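Local coordinates for hypothetical protein PH0730 (Pyrococcus horikoshii, PDB 2P8T) that is of unknown function but may bind ATP and perhaps act as an aminoacyl-tRNA ligase, at residues 14-26 with 40-54. Numbering follows the deposited sequence.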
# COMPACT_ATOMS: atom_id res chain seq x y z
N GLU A 14 -17.22 -5.86 6.87
CA GLU A 14 -16.56 -5.21 8.04
C GLU A 14 -15.05 -5.01 7.82
O GLU A 14 -14.41 -4.27 8.57
CB GLU A 14 -16.81 -5.98 9.34
CG GLU A 14 -18.25 -6.01 9.81
CD GLU A 14 -18.39 -6.26 11.32
OE1 GLU A 14 -17.56 -5.73 12.10
OE2 GLU A 14 -19.32 -6.98 11.72
N TYR A 15 -14.49 -5.70 6.83
CA TYR A 15 -13.11 -5.44 6.36
C TYR A 15 -13.04 -5.63 4.85
O TYR A 15 -13.84 -6.36 4.27
CB TYR A 15 -12.07 -6.33 7.07
CG TYR A 15 -12.21 -7.84 6.86
CD1 TYR A 15 -11.71 -8.46 5.71
CD2 TYR A 15 -12.80 -8.64 7.83
CE1 TYR A 15 -11.83 -9.85 5.53
CE2 TYR A 15 -12.92 -10.04 7.66
CZ TYR A 15 -12.44 -10.63 6.51
OH TYR A 15 -12.55 -11.99 6.35
N THR A 16 -12.06 -4.97 4.22
CA THR A 16 -11.93 -4.95 2.77
C THR A 16 -10.65 -5.67 2.31
O THR A 16 -9.80 -5.97 3.13
CB THR A 16 -11.92 -3.49 2.25
OG1 THR A 16 -10.73 -2.84 2.73
CG2 THR A 16 -13.13 -2.73 2.81
N VAL A 17 -10.53 -5.93 1.00
CA VAL A 17 -9.28 -6.48 0.44
C VAL A 17 -8.09 -5.56 0.78
O VAL A 17 -6.97 -6.03 1.00
CB VAL A 17 -9.39 -6.78 -1.09
CG1 VAL A 17 -9.54 -5.50 -1.89
CG2 VAL A 17 -8.21 -7.59 -1.59
N GLU A 18 -8.34 -4.25 0.86
CA GLU A 18 -7.28 -3.30 1.17
C GLU A 18 -6.82 -3.50 2.60
O GLU A 18 -5.65 -3.36 2.89
CB GLU A 18 -7.73 -1.85 0.94
CG GLU A 18 -7.86 -1.47 -0.53
CD GLU A 18 -9.21 -1.79 -1.13
OE1 GLU A 18 -10.10 -2.25 -0.38
OE2 GLU A 18 -9.38 -1.57 -2.35
N ASP A 19 -7.76 -3.84 3.50
CA ASP A 19 -7.39 -4.17 4.87
C ASP A 19 -6.57 -5.46 4.92
O ASP A 19 -5.61 -5.54 5.68
CB ASP A 19 -8.64 -4.31 5.76
CG ASP A 19 -9.45 -3.03 5.88
OD1 ASP A 19 -8.86 -1.93 6.07
OD2 ASP A 19 -10.69 -3.13 5.79
N VAL A 20 -6.95 -6.46 4.14
CA VAL A 20 -6.19 -7.73 4.07
C VAL A 20 -4.78 -7.40 3.61
O VAL A 20 -3.80 -7.73 4.29
CB VAL A 20 -6.83 -8.76 3.12
CG1 VAL A 20 -5.97 -10.05 3.02
CG2 VAL A 20 -8.28 -9.09 3.53
N LEU A 21 -4.68 -6.68 2.48
CA LEU A 21 -3.35 -6.33 1.96
C LEU A 21 -2.52 -5.55 2.98
O LEU A 21 -1.34 -5.85 3.18
CB LEU A 21 -3.44 -5.58 0.62
CG LEU A 21 -4.03 -6.33 -0.57
CD1 LEU A 21 -4.49 -5.40 -1.67
CD2 LEU A 21 -3.04 -7.36 -1.09
N ALA A 22 -3.14 -4.57 3.65
CA ALA A 22 -2.48 -3.79 4.68
C ALA A 22 -1.90 -4.64 5.81
O ALA A 22 -0.76 -4.43 6.23
CB ALA A 22 -3.40 -2.70 5.25
N VAL A 23 -2.69 -5.60 6.31
CA VAL A 23 -2.22 -6.46 7.40
C VAL A 23 -0.97 -7.24 6.98
O VAL A 23 -0.00 -7.32 7.72
CB VAL A 23 -3.35 -7.42 7.90
CG1 VAL A 23 -2.76 -8.58 8.71
CG2 VAL A 23 -4.39 -6.65 8.69
N ILE A 24 -0.99 -7.77 5.77
CA ILE A 24 0.13 -8.53 5.24
C ILE A 24 1.37 -7.65 5.06
O ILE A 24 2.48 -8.08 5.39
CB ILE A 24 -0.24 -9.26 3.92
CG1 ILE A 24 -1.46 -10.18 4.16
CG2 ILE A 24 0.95 -10.07 3.37
CD1 ILE A 24 -1.86 -11.01 2.96
N PHE A 25 1.19 -6.44 4.56
CA PHE A 25 2.28 -5.45 4.58
C PHE A 25 2.80 -5.18 6.00
O PHE A 25 4.01 -5.12 6.23
CB PHE A 25 1.89 -4.14 3.90
CG PHE A 25 1.95 -4.20 2.40
CD1 PHE A 25 3.15 -4.49 1.74
CD2 PHE A 25 0.82 -3.96 1.64
CE1 PHE A 25 3.22 -4.54 0.36
CE2 PHE A 25 0.87 -4.01 0.26
CZ PHE A 25 2.08 -4.30 -0.39
N LEU A 26 1.88 -5.02 6.95
CA LEU A 26 2.26 -4.66 8.33
C LEU A 26 3.02 -5.76 9.05
O LEU A 26 3.96 -5.48 9.80
CB LEU A 26 1.04 -4.24 9.15
CG LEU A 26 0.43 -2.87 8.86
CD1 LEU A 26 -0.90 -2.69 9.60
CD2 LEU A 26 1.40 -1.73 9.20
N LEU A 40 -4.31 0.38 11.27
CA LEU A 40 -5.30 0.23 10.20
C LEU A 40 -6.46 1.21 10.36
O LEU A 40 -7.13 1.54 9.39
CB LEU A 40 -5.88 -1.18 10.19
CG LEU A 40 -5.08 -2.46 9.95
CD1 LEU A 40 -6.01 -3.64 10.16
CD2 LEU A 40 -4.48 -2.49 8.56
N GLU A 41 -6.68 1.65 11.60
CA GLU A 41 -7.85 2.47 11.96
C GLU A 41 -9.12 1.66 11.69
O GLU A 41 -10.05 2.14 11.03
CB GLU A 41 -7.85 3.80 11.18
CG GLU A 41 -8.01 5.05 12.03
CD GLU A 41 -7.39 6.29 11.37
OE1 GLU A 41 -7.96 6.80 10.39
OE2 GLU A 41 -6.33 6.74 11.85
N LEU A 42 -9.13 0.42 12.18
CA LEU A 42 -10.27 -0.49 12.04
C LEU A 42 -10.86 -0.85 13.40
O LEU A 42 -10.14 -0.94 14.39
CB LEU A 42 -9.86 -1.77 11.31
CG LEU A 42 -10.19 -1.94 9.83
CD1 LEU A 42 -9.39 -0.95 9.00
CD2 LEU A 42 -9.92 -3.38 9.39
N GLY A 43 -12.17 -1.09 13.42
CA GLY A 43 -12.88 -1.48 14.63
C GLY A 43 -12.36 -2.78 15.23
O GLY A 43 -11.79 -3.61 14.52
N GLU A 44 -12.57 -2.95 16.54
CA GLU A 44 -12.12 -4.17 17.23
C GLU A 44 -12.78 -5.42 16.65
O GLU A 44 -12.13 -6.44 16.45
CB GLU A 44 -12.37 -4.07 18.73
CG GLU A 44 -11.61 -5.15 19.52
CD GLU A 44 -11.85 -5.07 21.02
OE1 GLU A 44 -13.01 -4.85 21.44
OE2 GLU A 44 -10.86 -5.26 21.78
N GLY A 45 -14.09 -5.34 16.38
CA GLY A 45 -14.82 -6.45 15.78
C GLY A 45 -14.26 -6.82 14.43
O GLY A 45 -14.07 -8.00 14.13
N SER A 46 -14.00 -5.80 13.62
CA SER A 46 -13.42 -5.95 12.28
C SER A 46 -12.00 -6.55 12.27
O SER A 46 -11.72 -7.45 11.49
CB SER A 46 -13.43 -4.60 11.56
OG SER A 46 -14.75 -4.26 11.16
N VAL A 47 -11.13 -6.03 13.13
CA VAL A 47 -9.78 -6.57 13.26
C VAL A 47 -9.80 -8.02 13.77
O VAL A 47 -9.07 -8.86 13.26
CB VAL A 47 -8.86 -5.69 14.16
CG1 VAL A 47 -7.52 -6.39 14.43
CG2 VAL A 47 -8.62 -4.35 13.51
N ARG A 48 -10.63 -8.29 14.77
CA ARG A 48 -10.74 -9.63 15.33
C ARG A 48 -11.12 -10.63 14.26
O ARG A 48 -10.52 -11.70 14.15
CB ARG A 48 -11.77 -9.67 16.46
CG ARG A 48 -11.21 -9.37 17.83
CD ARG A 48 -11.20 -10.65 18.69
NE ARG A 48 -10.58 -10.48 20.00
CZ ARG A 48 -11.00 -9.66 20.96
NH1 ARG A 48 -12.05 -8.88 20.78
NH2 ARG A 48 -10.34 -9.61 22.11
N THR A 49 -12.12 -10.26 13.46
CA THR A 49 -12.65 -11.15 12.44
C THR A 49 -11.64 -11.36 11.32
O THR A 49 -11.45 -12.48 10.86
CB THR A 49 -13.97 -10.59 11.86
OG1 THR A 49 -14.94 -10.52 12.92
CG2 THR A 49 -14.49 -11.48 10.78
N LEU A 50 -11.00 -10.27 10.90
CA LEU A 50 -9.94 -10.34 9.91
C LEU A 50 -8.82 -11.28 10.36
O LEU A 50 -8.44 -12.16 9.60
CB LEU A 50 -9.41 -8.93 9.59
CG LEU A 50 -8.16 -8.84 8.72
CD1 LEU A 50 -8.31 -9.60 7.43
CD2 LEU A 50 -7.87 -7.35 8.47
N LEU A 51 -8.32 -11.12 11.59
CA LEU A 51 -7.23 -11.96 12.12
C LEU A 51 -7.65 -13.42 12.28
O LEU A 51 -6.88 -14.35 12.02
CB LEU A 51 -6.65 -11.40 13.41
CG LEU A 51 -5.96 -10.03 13.33
CD1 LEU A 51 -5.44 -9.64 14.68
CD2 LEU A 51 -4.83 -10.02 12.32
N ARG A 52 -8.91 -13.63 12.68
CA ARG A 52 -9.42 -14.99 12.73
C ARG A 52 -9.48 -15.63 11.35
O ARG A 52 -9.09 -16.78 11.20
CB ARG A 52 -10.75 -15.09 13.48
CG ARG A 52 -10.60 -15.46 14.96
CD ARG A 52 -9.20 -15.13 15.49
NE ARG A 52 -9.21 -14.65 16.87
CZ ARG A 52 -9.03 -13.37 17.21
NH1 ARG A 52 -8.84 -12.46 16.27
NH2 ARG A 52 -9.04 -13.02 18.49
N LYS A 53 -9.95 -14.90 10.34
CA LYS A 53 -9.98 -15.48 9.01
C LYS A 53 -8.57 -15.80 8.55
O LYS A 53 -8.33 -16.87 8.00
CB LYS A 53 -10.67 -14.55 7.99
CG LYS A 53 -10.92 -15.22 6.64
CD LYS A 53 -12.03 -16.27 6.74
CE LYS A 53 -12.31 -16.88 5.37
NZ LYS A 53 -13.44 -17.85 5.50
N LEU A 54 -7.64 -14.87 8.78
CA LEU A 54 -6.23 -15.13 8.42
C LEU A 54 -5.70 -16.37 9.14
O LEU A 54 -5.04 -17.20 8.52
CB LEU A 54 -5.36 -13.91 8.70
CG LEU A 54 -5.62 -12.72 7.78
CD1 LEU A 54 -4.84 -11.55 8.29
CD2 LEU A 54 -5.26 -13.02 6.32
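Helices 17-26 and 44-54 cross at -70° with their axes 11.2 Å apart, Tyr15 on the lead-in to the first lying against Leu50 of the second. The arrangement is consistent with a winged helix-turn-helix domain, in which helices 33-40 and 44-56 would be the two helices of the motif and strands 60-62 and 67-69 the wing, with helix 17-26 packed against the helix pair; Leu40 belongs to helix 33-40. Leu50 CD1 sits over one face of the Tyr15 ring in a CH-pi contact, 4.1 Å from the centroid, while Thr49 CG2 meets the ring edge in plane. Tyr15 CG lies between its own backbone N and carbonyl carbon (chi1 63°), a turn that lays the ring along helix 44-54; the hydroxyl passes Lys53 CB and CG and hydrogen-bonds to the carbonyl of Val198 near the C-terminus. Replacing Tyr15 with an alanine would probably uncover Leu50 and leave the Val198 carbonyl without this donor. Deeper in, Val23 is a knob among Leu40, Leu50, Leu51 and Leu54. Its CG1, anti to the backbone N, meets Leu54 CD1 tip to tip at 3.7 Å, whereas CG2 touches both Leu50 CD2 and Leu40 CD1. Leu40 in turn fits among Asp19, Ala22, Val23 and Leu26, and its CD2 presses tightly on Ala22 CB at 3.5 Å. Asp19 and Thr16 form a capping box at the start of helix 17-26: Asp19 N donates to Thr16 OG1, and Thr16 N returns a 2.8 Å bond to Asp19 OD2. Leu42 faces this carboxylate with both methyls, and a salt bridge from Asp19 OD1 to Lys177 ties the cap to helix 172-187. Near the start of helix 44-54, Ser46 OG donates to Glu14 O at 2.6 Å, tilted 35° from the carbonyl plane.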